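PDB 6DET: Tv2483 from Treponema vincentii, which binds L-arginine with high selectivity as a lipoprotein and probably hands it to an ABC transporter for uptake. Local coordinates for residues Asp193-Leu198 with Lys253-Asn258; Asp199-Asp202 with Gln206-Ile209; Glu245-Phe250 with Asn258-Asn263. One frame throughout, in Å; residues are numbered along the deposited sequence.

Contact 1 (Asp193-Leu198 with Lys253-Asn258); sequences DLIYSL and KWFGSN. With ARG (arginine), chain B.
The F255 ring meets I195 and L198, and these three residues make up the whole direct touch between 193-198 and 253-258. The CG2 methyl of I195 lies equally near two ring carbons, 3.9 Å from CE1 and CZ of F255. It is the branch of I195 opposite the backbone N (CG1 has chi1 -78°) that is brought to the ring in this way. Next to it the carbonyl oxygen of I195 faces the ring rim in the ring plane, its O 3.8 Å from CE1 of F255, a polar atom meeting the edge hydrogens rather than the pi cloud. L198 completes the set with one methyl, its CD1 3.7 Å from CD1 of F255. Both aliphatic side chains run roughly at right angles to the phenyl group, and no hydrogen bond spans the segments, so this first shell is plain van der Waals contact. The touch appears to bridge the two lobes, consistent with the closed, ligand-filled form of this family.

The I195-L198 turn is anchored just upstream. S197 OG donates to D193 O over 2.8 Å, arriving 37° out of the carbonyl plane, while the same oxygen lies above the centre of the Y196 ring. D193 and Y196 both serve the bound arginine: D193 OD2 accepts from the ligand N at 2.8 Å, and Y196 CE1 packs on the ligand CD at 3.8 Å. D193 OD2 also bonds to Y219 OH, and its OD1 makes a salt bridge to K124 NZ that probably helps keep the carboxylate charged.

Around this, F255 ends helix 246-255 and meets Y61 of helix 61-73 edge-to-face. The short helix 194-197 follows directly on strand 189-193 and borders strand 120-129, where I195 N is hydrogen-bonded to N122 OD1.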
ATOM      1  N   ASP A 193       4.284   6.194  -3.401  1.00 31.65           N
ATOM      2  CA  ASP A 193       3.586   5.293  -4.313  1.00 24.89           C
ATOM      3  C   ASP A 193       2.645   6.116  -5.176  1.00 32.79           C
ATOM      4  O   ASP A 193       1.911   6.982  -4.675  1.00 31.32           O
ATOM      5  CB  ASP A 193       2.774   4.202  -3.598  1.00 27.11           C
ATOM      6  CG  ASP A 193       3.626   3.157  -2.891  1.00 28.36           C
ATOM      7  OD1 ASP A 193       4.861   3.121  -3.052  1.00 29.92           O
ATOM      8  OD2 ASP A 193       3.018   2.316  -2.168  1.00 28.56           O
ATOM      9  N   LEU A 194       2.674   5.843  -6.481  1.00 29.95           N
ATOM     10  CA  LEU A 194       1.751   6.498  -7.394  1.00 34.45           C
ATOM     11  C   LEU A 194       0.308   6.415  -6.913  1.00 30.22           C
ATOM     12  O   LEU A 194      -0.411   7.420  -6.920  1.00 32.49           O
ATOM     13  CB  LEU A 194       1.885   5.869  -8.788  1.00 36.59           C
ATOM     14  CG  LEU A 194       0.980   6.456  -9.866  1.00 38.31           C
ATOM     15  CD1 LEU A 194       1.336   7.907 -10.117  1.00 40.11           C
ATOM     16  CD2 LEU A 194       1.139   5.637 -11.145  1.00 40.91           C
ATOM     17  N   ILE A 195      -0.140   5.223  -6.482  1.00 30.80           N
ATOM     18  CA  ILE A 195      -1.570   4.990  -6.249  1.00 28.47           C
ATOM     19  C   ILE A 195      -2.127   5.961  -5.205  1.00 31.78           C
ATOM     20  O   ILE A 195      -3.209   6.538  -5.388  1.00 31.85           O
ATOM     21  CB  ILE A 195      -1.821   3.522  -5.836  1.00 26.03           C
ATOM     22  CG1 ILE A 195      -1.769   2.621  -7.085  1.00 32.74           C
ATOM     23  CG2 ILE A 195      -3.144   3.368  -5.110  1.00 26.22           C
ATOM     24  CD1 ILE A 195      -3.015   2.729  -8.008  1.00 35.09           C
ATOM     25  N   TYR A 196      -1.431   6.132  -4.084  1.00 31.94           N
ATOM     26  CA  TYR A 196      -1.990   7.008  -3.054  1.00 33.80           C
ATOM     27  C   TYR A 196      -1.691   8.466  -3.326  1.00 32.22           C
ATOM     28  O   TYR A 196      -2.210   9.325  -2.602  1.00 35.47           O
ATOM     29  CB  TYR A 196      -1.531   6.593  -1.624  1.00 30.90           C
ATOM     30  CG  TYR A 196      -0.056   6.744  -1.262  1.00 28.44           C
ATOM     31  CD1 TYR A 196       0.721   5.628  -0.930  1.00 27.22           C
ATOM     32  CD2 TYR A 196       0.530   8.007  -1.165  1.00 31.14           C
ATOM     33  CE1 TYR A 196       2.043   5.767  -0.570  1.00 31.75           C
ATOM     34  CE2 TYR A 196       1.851   8.160  -0.820  1.00 34.51           C
ATOM     35  CZ  TYR A 196       2.610   7.060  -0.511  1.00 30.43           C
ATOM     36  OH  TYR A 196       3.926   7.227  -0.145  1.00 32.07           O
ATOM     37  N   SER A 197      -0.939   8.755  -4.395  1.00 30.03           N
ATOM     38  CA  SER A 197      -0.550  10.108  -4.803  1.00 32.72           C
ATOM     39  C   SER A 197      -1.418  10.686  -5.922  1.00 41.90           C
ATOM     40  O   SER A 197      -1.236  11.854  -6.296  1.00 42.59           O
ATOM     41  CB  SER A 197       0.899  10.083  -5.267  1.00 33.20           C
ATOM     42  OG  SER A 197       1.726   9.695  -4.208  1.00 33.56           O
ATOM     43  N   LEU A 198      -2.379   9.922  -6.449  1.00 42.75           N
ATOM     44  CA  LEU A 198      -3.088  10.375  -7.645  1.00 46.56           C
ATOM     45  C   LEU A 198      -3.808  11.703  -7.421  1.00 53.23           C
ATOM     46  O   LEU A 198      -3.795  12.572  -8.300  1.00 62.04           O
ATOM     47  CB  LEU A 198      -4.060   9.299  -8.116  1.00 53.46           C
ATOM     48  CG  LEU A 198      -3.324   8.083  -8.673  1.00 46.20           C
ATOM     49  CD1 LEU A 198      -4.290   6.944  -8.896  1.00 46.22           C
ATOM     50  CD2 LEU A 198      -2.577   8.426  -9.959  1.00 46.36           C
ATOM     51  N   LYS A 253     -15.269   5.275  -7.821  1.00 33.72           N
ATOM     52  CA  LYS A 253     -15.521   6.213  -6.725  1.00 36.12           C
ATOM     53  C   LYS A 253     -14.244   6.891  -6.258  1.00 42.26           C
ATOM     54  O   LYS A 253     -14.205   8.120  -6.074  1.00 41.50           O
ATOM     55  CB  LYS A 253     -16.176   5.466  -5.565  1.00 34.57           C
ATOM     56  CG  LYS A 253     -16.375   6.261  -4.271  1.00 40.99           C
ATOM     57  CD  LYS A 253     -16.756   5.281  -3.129  1.00 39.37           C
ATOM     58  CE  LYS A 253     -16.831   5.925  -1.757  1.00 49.95           C
ATOM     59  NZ  LYS A 253     -17.164   4.889  -0.735  1.00 42.93           N
ATOM     60  N   TRP A 254     -13.191   6.108  -6.025  1.00 34.21           N
ATOM     61  CA  TRP A 254     -11.998   6.629  -5.359  1.00 36.78           C
ATOM     62  C   TRP A 254     -10.934   7.160  -6.322  1.00 39.28           C
ATOM     63  O   TRP A 254     -10.163   8.060  -5.945  1.00 37.01           O
ATOM     64  CB  TRP A 254     -11.383   5.540  -4.481  1.00 33.73           C
ATOM     65  CG  TRP A 254     -12.196   5.258  -3.263  1.00 34.71           C
ATOM     66  CD1 TRP A 254     -12.958   4.157  -3.021  1.00 36.59           C
ATOM     67  CD2 TRP A 254     -12.356   6.118  -2.126  1.00 41.74           C
ATOM     68  NE1 TRP A 254     -13.573   4.269  -1.793  1.00 34.53           N
ATOM     69  CE2 TRP A 254     -13.218   5.470  -1.227  1.00 35.86           C
ATOM     70  CE3 TRP A 254     -11.849   7.369  -1.785  1.00 41.43           C
ATOM     71  CZ2 TRP A 254     -13.578   6.034   0.004  1.00 37.28           C
ATOM     72  CZ3 TRP A 254     -12.214   7.927  -0.570  1.00 36.88           C
ATOM     73  CH2 TRP A 254     -13.069   7.261   0.300  1.00 36.62           C
ATOM     74  N   PHE A 255     -10.875   6.626  -7.548  1.00 33.42           N
ATOM     75  CA  PHE A 255      -9.830   6.941  -8.507  1.00 34.97           C
ATOM     76  C   PHE A 255     -10.341   7.625  -9.768  1.00 35.44           C
ATOM     77  O   PHE A 255      -9.526   8.136 -10.531  1.00 36.20           O
ATOM     78  CB  PHE A 255      -9.085   5.658  -8.941  1.00 33.88           C
ATOM     79  CG  PHE A 255      -8.359   4.944  -7.820  1.00 32.49           C
ATOM     80  CD1 PHE A 255      -7.230   5.498  -7.236  1.00 33.44           C
ATOM     81  CD2 PHE A 255      -8.810   3.708  -7.368  1.00 33.02           C
ATOM     82  CE1 PHE A 255      -6.575   4.847  -6.182  1.00 31.55           C
ATOM     83  CE2 PHE A 255      -8.145   3.036  -6.353  1.00 32.45           C
ATOM     84  CZ  PHE A 255      -7.031   3.618  -5.747  1.00 33.50           C
ATOM     85  N   GLY A 256     -11.643   7.618 -10.030  1.00 40.91           N
ATOM     86  CA  GLY A 256     -12.187   8.201 -11.239  1.00 44.92           C
ATOM     87  C   GLY A 256     -12.248   7.243 -12.421  1.00 39.43           C
ATOM     88  O   GLY A 256     -12.831   7.594 -13.456  1.00 40.99           O
ATOM     89  N   SER A 257     -11.649   6.066 -12.297  1.00 32.56           N
ATOM     90  CA  SER A 257     -11.713   4.999 -13.304  1.00 30.31           C
ATOM     91  C   SER A 257     -11.526   3.658 -12.620  1.00 36.40           C
ATOM     92  O   SER A 257     -11.192   3.580 -11.427  1.00 33.53           O
ATOM     93  CB  SER A 257     -10.649   5.201 -14.388  1.00 35.51           C
ATOM     94  OG  SER A 257      -9.359   4.957 -13.857  1.00 38.62           O
ATOM     95  N   ASN A 258     -11.746   2.585 -13.390  1.00 30.81           N
ATOM     96  CA  ASN A 258     -11.620   1.223 -12.871  1.00 26.99           C
ATOM     97  C   ASN A 258     -10.179   0.771 -13.019  1.00 31.09           C
ATOM     98  O   ASN A 258      -9.729   0.432 -14.129  1.00 31.43           O
ATOM     99  CB  ASN A 258     -12.557   0.269 -13.605  1.00 30.38           C
ATOM    100  CG  ASN A 258     -12.344  -1.155 -13.196  1.00 31.41           C
ATOM    101  OD1 ASN A 258     -11.763  -1.431 -12.136  1.00 28.92           O
ATOM    102  ND2 ASN A 258     -12.806  -2.072 -14.026  1.00 31.41           N
TER
HETATM  103  N   ARG B 500       3.523   0.035  -0.588  1.00 27.15           N
HETATM  104  CA  ARG B 500       4.081   0.310   0.761  1.00 34.97           C
HETATM  105  C   ARG B 500       4.518  -1.002   1.403  1.00 36.76           C
HETATM  106  O   ARG B 500       4.033  -2.065   0.971  1.00 30.75           O
HETATM  107  CB  ARG B 500       3.051   1.001   1.653  1.00 31.47           C
HETATM  108  CG  ARG B 500       2.673   2.409   1.206  1.00 33.97           C
HETATM  109  CD  ARG B 500       1.582   3.054   2.056  1.00 34.94           C
HETATM  110  NE  ARG B 500       2.051   3.259   3.413  1.00 33.12           N
HETATM  111  CZ  ARG B 500       1.654   2.560   4.471  1.00 33.39           C
HETATM  112  NH1 ARG B 500       2.212   2.837   5.652  1.00 33.84           N
HETATM  113  NH2 ARG B 500       0.741   1.594   4.360  1.00 32.76           N
HETATM  114  OXT ARG B 500       5.321  -0.990   2.346  1.00 29.36           O

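Contact 2 (Asp199-Asp202 with Gln206-Ile209); sequences DTLD and QYSI
L201 forks over strand 207-209, sending one methyl to Y207 and the other to I209. Its CD2 settles against the base of the tyrosine, 4.0 Å from Y207 CB, and comes within 4.2 Å of ring atom CD2 of Y207. The leucine and tyrosine side chains stand at about a right angle, and the methyl approaches the ring obliquely. The other branch meets I209 end to end, L201 CD1 lying 3.7 Å from I209 CD1, with the two side chains slanted against each other. The same I209 CD1 also comes 4.1 Å from L201 CB.

In L201 the CG is turned opposite the carbonyl carbon (chi1 -57°) and one methyl continues the extended chain (chi2 170°), which spreads the fork across the two strand residues. Y207 and I209 can both answer because they are two apart in a strand and point their CB atoms to the same side, toward the helix; S208 between them points the other way. The contact is wholly apolar and lies at the protein surface.

Q206, D183 and Y179 surround the tyrosine ring. The CG of Q206 sits 3.6 Å above the ring plane, over its centre, and the phenol OH is hydrogen-bonded to D183 OD1. From helix 175-184, Y179 meets both L201 and the Y207 ring, whose plane is inclined to that of Y179 by about 55°.

S208 makes backbone hydrogen bonds with T128 of the antiparallel strand 120-129, and Q206 with A130 just after it; L201 and Y207 both also touch V127. This is a tight helix-turn-strand connection, in which one leucine of the short helix 200-203 covers alternate residues of the strand that follows, within an alpha/beta lobe of a family 3 solute-binding protein.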
ATOM      1  N   ASP A 199      -4.442  11.892  -6.261  1.00 47.85           N
ATOM      2  CA  ASP A 199      -5.028  13.201  -5.972  1.00 50.43           C
ATOM      3  C   ASP A 199      -3.969  14.216  -5.557  1.00 52.21           C
ATOM      4  O   ASP A 199      -4.010  15.370  -5.998  1.00 53.54           O
ATOM      5  CB  ASP A 199      -6.085  13.098  -4.871  1.00 56.54           C
ATOM      6  CG  ASP A 199      -7.244  12.186  -5.242  1.00 56.45           C
ATOM      7  OD1 ASP A 199      -7.516  12.030  -6.454  1.00 56.79           O
ATOM      8  OD2 ASP A 199      -7.890  11.645  -4.310  1.00 49.18           O
ATOM      9  N   THR A 200      -3.038  13.820  -4.682  1.00 53.94           N
ATOM     10  CA  THR A 200      -2.083  14.773  -4.112  1.00 56.50           C
ATOM     11  C   THR A 200      -1.342  15.539  -5.202  1.00 55.58           C
ATOM     12  O   THR A 200      -1.255  16.770  -5.172  1.00 62.26           O
ATOM     13  CB  THR A 200      -1.081  14.030  -3.212  1.00 73.20           C
ATOM     14  OG1 THR A 200      -1.774  13.392  -2.129  1.00 73.35           O
ATOM     15  CG2 THR A 200      -0.018  14.980  -2.650  1.00 89.53           C
ATOM     16  N   LEU A 201      -0.783  14.823  -6.163  1.00 54.86           N
ATOM     17  CA  LEU A 201       0.068  15.425  -7.171  1.00 71.11           C
ATOM     18  C   LEU A 201      -0.712  15.880  -8.397  1.00115.13           C
ATOM     19  O   LEU A 201      -0.151  16.571  -9.255  1.00138.75           O
ATOM     20  CB  LEU A 201       1.168  14.427  -7.542  1.00 54.60           C
ATOM     21  CG  LEU A 201       2.006  13.965  -6.325  1.00 46.99           C
ATOM     22  CD1 LEU A 201       2.916  12.810  -6.695  1.00 60.45           C
ATOM     23  CD2 LEU A 201       2.840  15.123  -5.715  1.00 44.67           C
ATOM     24  N   ASP A 202      -1.991  15.516  -8.490  1.00128.22           N
ATOM     25  CA  ASP A 202      -2.888  16.189  -9.419  1.00137.44           C
ATOM     26  C   ASP A 202      -3.137  17.633  -8.994  1.00125.55           C
ATOM     27  O   ASP A 202      -3.368  18.500  -9.844  1.00118.24           O
ATOM     28  CB  ASP A 202      -4.210  15.422  -9.502  1.00155.05           C
ATOM     29  CG  ASP A 202      -5.064  15.846 -10.674  1.00172.55           C
ATOM     30  OD1 ASP A 202      -4.942  15.226 -11.751  1.00190.14           O
ATOM     31  OD2 ASP A 202      -5.865  16.790 -10.518  1.00179.08           O
ATOM     32  N   GLN A 206       3.191  22.420  -6.795  1.00 84.03           N
ATOM     33  CA  GLN A 206       4.448  22.901  -6.239  1.00 69.48           C
ATOM     34  C   GLN A 206       5.475  21.775  -6.259  1.00 70.29           C
ATOM     35  O   GLN A 206       6.631  21.966  -5.871  1.00 58.57           O
ATOM     36  CB  GLN A 206       4.242  23.408  -4.806  1.00 72.38           C
ATOM     37  CG  GLN A 206       3.643  22.386  -3.856  1.00 86.39           C
ATOM     38  CD  GLN A 206       3.563  22.884  -2.429  1.00109.72           C
ATOM     39  OE1 GLN A 206       4.537  23.400  -1.881  1.00143.86           O
ATOM     40  NE2 GLN A 206       2.395  22.738  -1.820  1.00 96.19           N
ATOM     41  N   TYR A 207       5.057  20.590  -6.690  1.00 81.90           N
ATOM     42  CA  TYR A 207       5.891  19.404  -6.669  1.00 72.05           C
ATOM     43  C   TYR A 207       6.095  18.899  -8.088  1.00 75.08           C
ATOM     44  O   TYR A 207       5.226  19.050  -8.952  1.00 88.52           O
ATOM     45  CB  TYR A 207       5.258  18.303  -5.800  1.00 56.53           C
ATOM     46  CG  TYR A 207       5.130  18.690  -4.343  1.00 48.41           C
ATOM     47  CD1 TYR A 207       6.231  19.120  -3.622  1.00 55.25           C
ATOM     48  CD2 TYR A 207       3.906  18.644  -3.692  1.00 53.67           C
ATOM     49  CE1 TYR A 207       6.124  19.481  -2.282  1.00 47.72           C
ATOM     50  CE2 TYR A 207       3.788  18.998  -2.344  1.00 49.15           C
ATOM     51  CZ  TYR A 207       4.904  19.424  -1.656  1.00 47.41           C
ATOM     52  OH  TYR A 207       4.811  19.786  -0.333  1.00 51.53           O
ATOM     53  N   SER A 208       7.257  18.306  -8.322  1.00 60.62           N
ATOM     54  CA  SER A 208       7.618  17.772  -9.623  1.00 65.09           C
ATOM     55  C   SER A 208       7.870  16.278  -9.491  1.00 44.74           C
ATOM     56  O   SER A 208       8.466  15.822  -8.512  1.00 52.43           O
ATOM     57  CB  SER A 208       8.860  18.484 -10.188  1.00 67.22           C
ATOM     58  OG  SER A 208       9.424  17.751 -11.264  1.00 64.22           O
ATOM     59  N   ILE A 209       7.389  15.517 -10.453  1.00 50.06           N
ATOM     60  CA  ILE A 209       7.649  14.089 -10.506  1.00 41.85           C
ATOM     61  C   ILE A 209       8.720  13.815 -11.550  1.00 53.53           C
ATOM     62  O   ILE A 209       8.599  14.232 -12.712  1.00 52.64           O
ATOM     63  CB  ILE A 209       6.370  13.291 -10.820  1.00 45.84           C
ATOM     64  CG1 ILE A 209       5.293  13.530  -9.768  1.00 49.91           C
ATOM     65  CG2 ILE A 209       6.674  11.805 -10.887  1.00 50.07           C
ATOM     66  CD1 ILE A 209       3.914  13.051 -10.222  1.00 56.60           C
TER

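Contact 3 (Glu245-Phe250 with Asn258-Asn263); sequences ETIPNF and NLSILN
An Asx turn headed by N258 lays its amide against P248, in the first turn of helix 246-255, as the chain folds back along that helix. N258 OD1 accepts from S260 N at 3.0 Å, with an N-H...O angle of 159° and the donor 40° out of the amide carbonyl plane. Because CG is swung opposite the backbone N (chi1 174°), the amide runs alongside the proline and points the same way. OD1 of N258 lies 3.5 Å from P248 CA, and ND2 of N258 lies 3.6 Å from P248 CB.

Further along the tail, S260 and L262 meet both branches of I247. Its CG2 rests 3.7 Å from S260 OG, and its CD1 reaches L262 CD1 at 3.6 Å, the two side chains crossing at about a right angle; N242 of helix 228-243 touches both residues.

No hydrogen bond joins these two segments, so their mutual contact is van der Waals; polar ties to the helix come one turn on, where S251 OG bonds to L259 N and S257 O. N258 OD1 and S260 OG lie against carbons of P248 and I247 while already bonded to S260 N and N242 OD1.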
ATOM      1  N   GLU A 245     -18.898  -6.157 -10.426  1.00 32.55           N
ATOM      2  CA  GLU A 245     -18.634  -4.727 -10.633  1.00 40.23           C
ATOM      3  C   GLU A 245     -18.623  -3.943  -9.329  1.00 35.80           C
ATOM      4  O   GLU A 245     -18.469  -2.702  -9.375  1.00 33.33           O
ATOM      5  CB  GLU A 245     -19.625  -4.065 -11.600  1.00 49.02           C
ATOM      6  CG  GLU A 245     -19.325  -4.387 -13.063  1.00 76.31           C
ATOM      7  CD  GLU A 245     -18.023  -3.752 -13.541  1.00100.65           C
ATOM      8  OE1 GLU A 245     -17.869  -2.524 -13.371  1.00125.87           O
ATOM      9  OE2 GLU A 245     -17.151  -4.476 -14.072  1.00103.78           O
ATOM     10  N   THR A 246     -18.753  -4.599  -8.175  1.00 31.87           N
ATOM     11  CA  THR A 246     -18.690  -3.867  -6.906  1.00 36.87           C
ATOM     12  C   THR A 246     -17.330  -3.204  -6.734  1.00 32.73           C
ATOM     13  O   THR A 246     -17.239  -2.015  -6.395  1.00 34.87           O
ATOM     14  CB  THR A 246     -18.975  -4.806  -5.733  1.00 35.93           C
ATOM     15  OG1 THR A 246     -20.276  -5.381  -5.885  1.00 41.24           O
ATOM     16  CG2 THR A 246     -18.940  -4.049  -4.412  1.00 33.86           C
ATOM     17  N   ILE A 247     -16.255  -3.946  -6.983  1.00 35.64           N
ATOM     18  CA  ILE A 247     -14.925  -3.395  -6.745  1.00 31.37           C
ATOM     19  C   ILE A 247     -14.588  -2.393  -7.849  1.00 33.78           C
ATOM     20  O   ILE A 247     -14.104  -1.288  -7.541  1.00 31.03           O
ATOM     21  CB  ILE A 247     -13.874  -4.508  -6.612  1.00 32.28           C
ATOM     22  CG1 ILE A 247     -14.057  -5.193  -5.259  1.00 29.72           C
ATOM     23  CG2 ILE A 247     -12.464  -3.915  -6.688  1.00 29.85           C
ATOM     24  CD1 ILE A 247     -13.163  -6.408  -4.984  1.00 31.57           C
ATOM     25  N   PRO A 248     -14.839  -2.702  -9.129  1.00 30.04           N
ATOM     26  CA  PRO A 248     -14.656  -1.675 -10.169  1.00 30.13           C
ATOM     27  C   PRO A 248     -15.357  -0.373  -9.847  1.00 34.24           C
ATOM     28  O   PRO A 248     -14.825   0.709 -10.117  1.00 36.00           O
ATOM     29  CB  PRO A 248     -15.244  -2.353 -11.413  1.00 33.10           C
ATOM     30  CG  PRO A 248     -14.892  -3.818 -11.206  1.00 31.94           C
ATOM     31  CD  PRO A 248     -15.123  -4.026  -9.725  1.00 30.47           C
ATOM     32  N   ASN A 249     -16.552  -0.448  -9.279  1.00 33.93           N
ATOM     33  CA  ASN A 249     -17.269   0.764  -8.939  1.00 34.43           C
ATOM     34  C   ASN A 249     -16.679   1.447  -7.712  1.00 32.88           C
ATOM     35  O   ASN A 249     -16.669   2.678  -7.656  1.00 38.75           O
ATOM     36  CB  ASN A 249     -18.751   0.461  -8.757  1.00 38.52           C
ATOM     37  CG  ASN A 249     -19.467   0.338 -10.087  1.00 39.86           C
ATOM     38  OD1 ASN A 249     -18.964   0.804 -11.114  1.00 39.84           O
ATOM     39  ND2 ASN A 249     -20.626  -0.300 -10.084  1.00 39.46           N
ATOM     40  N   PHE A 250     -16.154   0.687  -6.746  1.00 36.85           N
ATOM     41  CA  PHE A 250     -15.352   1.312  -5.690  1.00 37.22           C
ATOM     42  C   PHE A 250     -14.164   2.045  -6.298  1.00 28.74           C
ATOM     43  O   PHE A 250     -13.789   3.131  -5.848  1.00 32.89           O
ATOM     44  CB  PHE A 250     -14.816   0.280  -4.682  1.00 39.04           C
ATOM     45  CG  PHE A 250     -15.857  -0.350  -3.739  1.00 34.63           C
ATOM     46  CD1 PHE A 250     -17.015   0.312  -3.349  1.00 37.89           C
ATOM     47  CD2 PHE A 250     -15.613  -1.620  -3.212  1.00 32.04           C
ATOM     48  CE1 PHE A 250     -17.920  -0.288  -2.465  1.00 39.35           C
ATOM     49  CE2 PHE A 250     -16.514  -2.212  -2.351  1.00 33.00           C
ATOM     50  CZ  PHE A 250     -17.665  -1.546  -1.981  1.00 36.64           C
ATOM     51  N   ASN A 258     -11.746   2.585 -13.390  1.00 30.81           N
ATOM     52  CA  ASN A 258     -11.620   1.223 -12.871  1.00 26.99           C
ATOM     53  C   ASN A 258     -10.179   0.771 -13.019  1.00 31.09           C
ATOM     54  O   ASN A 258      -9.729   0.432 -14.129  1.00 31.43           O
ATOM     55  CB  ASN A 258     -12.557   0.269 -13.605  1.00 30.38           C
ATOM     56  CG  ASN A 258     -12.344  -1.155 -13.196  1.00 31.41           C
ATOM     57  OD1 ASN A 258     -11.763  -1.431 -12.136  1.00 28.92           O
ATOM     58  ND2 ASN A 258     -12.806  -2.072 -14.026  1.00 31.41           N
ATOM     59  N   LEU A 259      -9.470   0.712 -11.887  1.00 27.54           N
ATOM     60  CA  LEU A 259      -8.081   0.278 -11.837  1.00 24.47           C
ATOM     61  C   LEU A 259      -7.933  -1.158 -11.333  1.00 23.78           C
ATOM     62  O   LEU A 259      -6.804  -1.625 -11.153  1.00 28.71           O
ATOM     63  CB  LEU A 259      -7.255   1.211 -10.943  1.00 28.78           C
ATOM     64  CG  LEU A 259      -7.223   2.680 -11.314  1.00 29.87           C
ATOM     65  CD1 LEU A 259      -6.314   3.445 -10.357  1.00 30.24           C
ATOM     66  CD2 LEU A 259      -6.754   2.873 -12.766  1.00 33.21           C
ATOM     67  N   SER A 260      -9.032  -1.862 -11.088  1.00 29.69           N
ATOM     68  CA  SER A 260      -8.938  -3.170 -10.443  1.00 29.67           C
ATOM     69  C   SER A 260      -8.326  -4.178 -11.414  1.00 27.70           C
ATOM     70  O   SER A 260      -8.756  -4.266 -12.570  1.00 25.99           O
ATOM     71  CB  SER A 260     -10.322  -3.649 -10.005  1.00 32.39           C
ATOM     72  OG  SER A 260     -10.230  -4.937  -9.438  1.00 30.44           O
ATOM     73  N   ILE A 261      -7.337  -4.944 -10.953  1.00 28.16           N
ATOM     74  CA  ILE A 261      -6.740  -5.983 -11.792  1.00 23.67           C
ATOM     75  C   ILE A 261      -7.005  -7.376 -11.240  1.00 24.84           C
ATOM     76  O   ILE A 261      -6.235  -8.303 -11.513  1.00 26.56           O
ATOM     77  CB  ILE A 261      -5.241  -5.760 -12.000  1.00 26.60           C
ATOM     78  CG1 ILE A 261      -4.489  -5.747 -10.684  1.00 30.18           C
ATOM     79  CG2 ILE A 261      -5.026  -4.447 -12.784  1.00 25.74           C
ATOM     80  CD1 ILE A 261      -3.028  -5.982 -10.857  1.00 28.30           C
ATOM     81  N   LEU A 262      -8.065  -7.539 -10.443  1.00 27.80           N
ATOM     82  CA  LEU A 262      -8.327  -8.821  -9.808  1.00 28.00           C
ATOM     83  C   LEU A 262      -8.730  -9.917 -10.779  1.00 30.08           C
ATOM     84  O   LEU A 262      -8.819 -11.079 -10.349  1.00 27.41           O
ATOM     85  CB  LEU A 262      -9.421  -8.657  -8.759  1.00 29.43           C
ATOM     86  CG  LEU A 262      -8.942  -8.123  -7.394  1.00 24.02           C
ATOM     87  CD1 LEU A 262     -10.115  -7.605  -6.573  1.00 28.51           C
ATOM     88  CD2 LEU A 262      -8.197  -9.193  -6.546  1.00 26.61           C
ATOM     89  N   ASN A 263      -9.013  -9.592 -12.047  1.00 26.10           N
ATOM     90  CA  ASN A 263      -9.267 -10.637 -13.036  1.00 27.52           C
ATOM     91  C   ASN A 263      -8.002 -11.054 -13.781  1.00 30.19           C
ATOM     92  O   ASN A 263      -8.073 -11.888 -14.690  1.00 31.67           O
ATOM     93  CB  ASN A 263     -10.381 -10.214 -14.008  1.00 27.07           C
ATOM     94  CG  ASN A 263      -9.968  -9.074 -14.958  1.00 30.65           C
ATOM     95  OD1 ASN A 263      -9.091  -8.284 -14.624  1.00 30.08           O
ATOM     96  ND2 ASN A 263     -10.624  -8.981 -16.121  1.00 33.41           N
TER

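Helix 246-255 carries both contact 1 and contact 3, which share N258 and lie with centres about 12 Å apart. They also touch directly: L259 CD1 is 4.1 Å from I195 CD1, so the tail after the helix packs on the same short helix that meets F255. Contact 2 continues straight from contact 1 along the chain, with helix 200-203 following 194-197, and their centres are about 13 Å apart. Contacts 2 and 3 do not meet, their nearest atoms being about 10 Å apart. Only contact 1 includes residues of the arginine pocket; the L201 side chain of contact 2 is about 13 Å from the ligand.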